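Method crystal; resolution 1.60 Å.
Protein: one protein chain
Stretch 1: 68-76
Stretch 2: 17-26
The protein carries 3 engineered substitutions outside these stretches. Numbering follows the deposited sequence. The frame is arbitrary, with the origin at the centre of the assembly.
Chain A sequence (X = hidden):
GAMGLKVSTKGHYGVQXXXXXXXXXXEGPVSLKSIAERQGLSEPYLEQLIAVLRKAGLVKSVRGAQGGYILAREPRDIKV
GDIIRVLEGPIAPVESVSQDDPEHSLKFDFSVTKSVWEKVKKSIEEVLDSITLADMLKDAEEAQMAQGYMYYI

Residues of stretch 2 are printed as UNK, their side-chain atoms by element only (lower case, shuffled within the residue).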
# COMPACT_ATOMS: atom_id res chain seq x y z
N GLY A 68 -24.71 22.64 -9.37
CA GLY A 68 -23.64 21.68 -9.45
C GLY A 68 -23.18 21.25 -8.08
O GLY A 68 -23.96 21.25 -7.14
N TYR A 69 -21.91 20.88 -7.97
CA TYR A 69 -21.40 20.28 -6.74
C TYR A 69 -20.32 21.14 -6.11
O TYR A 69 -19.54 21.77 -6.83
CB TYR A 69 -20.84 18.88 -7.03
CG TYR A 69 -21.95 17.89 -7.32
CD1 TYR A 69 -22.44 17.71 -8.60
CD2 TYR A 69 -22.53 17.16 -6.28
CE1 TYR A 69 -23.48 16.82 -8.86
CE2 TYR A 69 -23.56 16.27 -6.53
CZ TYR A 69 -24.02 16.10 -7.81
OH TYR A 69 -25.04 15.21 -8.04
N ILE A 70 -20.26 21.13 -4.78
CA ILE A 70 -19.19 21.79 -4.02
C ILE A 70 -18.77 20.89 -2.87
O ILE A 70 -19.52 20.01 -2.47
CB ILE A 70 -19.60 23.16 -3.42
CG1 ILE A 70 -20.84 23.02 -2.53
CG2 ILE A 70 -19.88 24.13 -4.49
CD1 ILE A 70 -21.15 24.26 -1.71
N LEU A 71 -17.56 21.09 -2.35
CA LEU A 71 -17.18 20.40 -1.12
C LEU A 71 -18.16 20.79 -0.02
O LEU A 71 -18.61 21.94 0.06
CB LEU A 71 -15.77 20.78 -0.67
CG LEU A 71 -14.58 20.43 -1.55
CD1 LEU A 71 -13.32 20.99 -0.92
CD2 LEU A 71 -14.46 18.93 -1.70
N ALA A 72 -18.46 19.82 0.85
CA ALA A 72 -19.36 20.05 1.98
C ALA A 72 -18.62 20.40 3.28
O ALA A 72 -19.25 20.75 4.29
CB ALA A 72 -20.24 18.83 2.19
N ARG A 73 -17.29 20.29 3.25
CA ARG A 73 -16.40 20.75 4.32
C ARG A 73 -15.26 21.51 3.66
O ARG A 73 -14.98 21.30 2.48
CB ARG A 73 -15.79 19.56 5.09
CG ARG A 73 -16.80 18.61 5.68
CD ARG A 73 -16.30 18.05 6.99
NE ARG A 73 -15.08 17.23 6.86
CZ ARG A 73 -15.09 15.91 6.67
NH1 ARG A 73 -16.24 15.27 6.57
NH2 ARG A 73 -13.94 15.24 6.59
N GLU A 74 -14.58 22.37 4.42
CA GLU A 74 -13.46 23.14 3.87
C GLU A 74 -12.32 22.18 3.59
O GLU A 74 -12.21 21.18 4.28
CB GLU A 74 -12.99 24.19 4.88
CG GLU A 74 -13.99 25.37 5.08
CD GLU A 74 -13.64 26.26 6.27
OE1 GLU A 74 -12.46 26.65 6.41
OE2 GLU A 74 -14.55 26.56 7.06
N PRO A 75 -11.49 22.47 2.58
CA PRO A 75 -10.41 21.53 2.26
C PRO A 75 -9.49 21.23 3.45
O PRO A 75 -8.99 20.09 3.55
CB PRO A 75 -9.64 22.23 1.13
CG PRO A 75 -10.74 23.11 0.44
CD PRO A 75 -11.63 23.54 1.58
N ARG A 76 -9.29 22.19 4.34
CA ARG A 76 -8.41 21.96 5.51
C ARG A 76 -8.99 20.94 6.49
O ARG A 76 -8.26 20.39 7.32
CB ARG A 76 -8.11 23.27 6.24
CG ARG A 76 -9.34 23.90 6.87
CD ARG A 76 -9.11 25.36 7.29
NE ARG A 76 -10.32 25.87 7.92
CZ ARG A 76 -10.52 25.87 9.24
NH1 ARG A 76 -9.57 25.43 10.05
NH2 ARG A 76 -11.66 26.33 9.74
N UNK A 17 -11.27 13.73 -8.02
CA UNK A 17 -12.52 14.49 -8.12
C UNK A 17 -12.64 15.44 -6.92
O UNK A 17 -13.08 16.59 -7.07
c UNK A 17 -13.70 13.54 -8.17
N UNK A 18 -12.23 14.96 -5.74
CA UNK A 18 -12.31 15.78 -4.54
C UNK A 18 -11.33 16.92 -4.64
O UNK A 18 -11.63 18.04 -4.20
c UNK A 18 -13.19 13.96 -2.96
c UNK A 18 -12.05 14.95 -3.28
c UNK A 18 -14.16 15.59 -0.91
s UNK A 18 -14.70 14.88 -2.45
N UNK A 19 -10.16 16.67 -5.23
CA UNK A 19 -9.19 17.74 -5.39
C UNK A 19 -9.69 18.78 -6.39
O UNK A 19 -9.51 19.98 -6.19
c UNK A 19 -6.39 19.02 -4.77
c UNK A 19 -6.77 18.29 -5.89
c UNK A 19 -4.92 20.37 -6.11
c UNK A 19 -5.46 20.07 -4.89
c UNK A 19 -5.32 19.66 -7.24
c UNK A 19 -7.80 17.21 -5.78
c UNK A 19 -6.24 18.62 -7.12
N UNK A 20 -10.30 18.32 -7.47
CA UNK A 20 -10.88 19.28 -8.44
C UNK A 20 -11.91 20.16 -7.74
O UNK A 20 -11.92 21.40 -7.91
o UNK A 20 -11.39 19.51 -11.81
o UNK A 20 -13.06 20.11 -10.50
c UNK A 20 -12.02 19.45 -10.72
c UNK A 20 -11.48 18.52 -9.63
N UNK A 21 -12.78 19.56 -6.93
CA UNK A 21 -13.70 20.38 -6.13
C UNK A 21 -12.98 21.35 -5.18
O UNK A 21 -13.39 22.51 -5.02
c UNK A 21 -15.68 18.73 -6.23
c UNK A 21 -16.43 17.70 -5.39
c UNK A 21 -14.68 19.50 -5.36
c UNK A 21 -16.69 19.76 -6.79
N UNK A 22 -11.88 20.91 -4.57
CA UNK A 22 -11.10 21.81 -3.71
C UNK A 22 -10.57 23.02 -4.48
O UNK A 22 -10.57 24.16 -3.97
c UNK A 22 -9.92 21.04 -3.03
N UNK A 23 -10.12 22.77 -5.71
CA UNK A 23 -9.60 23.83 -6.58
C UNK A 23 -10.66 24.83 -6.97
O UNK A 23 -10.34 25.94 -7.36
c UNK A 23 -9.00 23.25 -7.86
c UNK A 23 -7.00 21.98 -8.82
n UNK A 23 -5.83 22.52 -9.14
c UNK A 23 -7.68 22.52 -7.56
o UNK A 23 -7.52 21.07 -9.48
N UNK A 24 -11.92 24.43 -6.87
CA UNK A 24 -13.01 25.34 -7.25
C UNK A 24 -13.86 25.80 -6.06
O UNK A 24 -14.90 26.45 -6.25
n UNK A 24 -12.35 24.56 -11.63
n UNK A 24 -12.44 23.35 -9.86
c UNK A 24 -13.90 24.68 -8.30
c UNK A 24 -11.93 23.43 -11.08
c UNK A 24 -13.15 25.22 -10.73
c UNK A 24 -13.20 24.46 -9.61
N UNK A 25 -13.42 25.49 -4.85
CA UNK A 25 -14.23 25.71 -3.65
C UNK A 25 -14.63 27.17 -3.47
O UNK A 25 -15.77 27.46 -3.19
c UNK A 25 -14.38 25.76 1.23
c UNK A 25 -13.46 25.20 -2.42
c UNK A 25 -13.70 25.77 0.01
c UNK A 25 -15.51 24.64 -1.05
c UNK A 25 -16.22 24.65 0.15
c UNK A 25 -14.25 25.22 -1.13
c UNK A 25 -15.64 25.21 1.30
N UNK A 26 -13.67 28.07 -3.64
CA UNK A 26 -13.95 29.49 -3.47
C UNK A 26 -14.89 30.03 -4.53
O UNK A 26 -15.75 30.88 -4.25
O HOH W 1 -15.98 22.89 -4.16

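Position 17 carries a single side-chain carbon, buried but out of reach of stretch 1. This is Ala-17, whose methyl is a small apolar group fitting a buried helical site; its carbonyl O accepts a helical hydrogen bond from the backbone N of position 21. Position 18 has an unbranched chain of two carbons, a sulfur and a terminal carbon, and that last carbon meets Leu-71 CD2, so it is Met-18. Its CA-to-CB bond points sideways, yet all three chi angles are m and the flexible thioether chain brings Met-18 CE to 3.4 Å from Leu-71 CD2.

At position 19 one carbon leads to a six-carbon ring without a hydroxyl, touching nothing on stretch 1: Phe-19. It points away from stretch 1, a buried apolar ring on another side of the helix. At position 20 two oxygens on the second carbon make a short carboxylate, out of reach of stretch 1: Asp-20. Both oxygens are hydrogen-bonded elsewhere in the structure, which lets a charged group be buried.

Position 21 shows four carbons forked at the second, touching Tyr-69, Ile-70 and Leu-71: Leu-21. It points toward the strand, and its forked apolar chain packs against Tyr-69 and Leu-71: Leu-21 CD2 lies 3.5 Å from Tyr-69 O, and Leu-21 CB packs 3.7 Å from Leu-71 CD2. Position 22 has one carbon, near Leu-71 and Pro-75, and is Ala-22. Its single methyl leaves both close to the helix backbone: Leu-71 CD1 lies 3.7 Å from Ala-22 CA, and Pro-75 CG is 4.1 Å from Ala-22 CB.

Position 23 has three carbons, the last bearing one oxygen and one nitrogen, with no contact: Gln-23, polar, exposed and pointing away. Position 24 has one carbon, then a five-membered ring of three carbons and two nitrogens, touching nothing on stretch 1, hence His-24. His-24 ND1 donates to Asp-20 O at 2.8 Å, nearly straight, and so ties the ring back to the preceding turn.

Position 25 is again one carbon and a six-carbon ring, touching Leu-71, Glu-74 and Pro-75: Phe-25. The broad flat ring can meet all three together: Phe-25 CD2 is 3.4 Å from Pro-75 CD, and Leu-71 O meets the ring edge, 3.6 Å from Phe-25 CE1. Position 26 has no side-chain atoms and is Gly-26, exposed and free of this contact.

The strand crosses the helix at 88°. Leu-71, pointing toward the helix, touches Met-18, Leu-21, Ala-22 and Phe-25. No direct hydrogen bond joins the stretches; instead water 1 donates to Leu-21 O and accepts from Leu-71 N, linking the two backbones beside a mainly apolar contact.

Stretch 2, residues 17-26: AMFDLAQHFG
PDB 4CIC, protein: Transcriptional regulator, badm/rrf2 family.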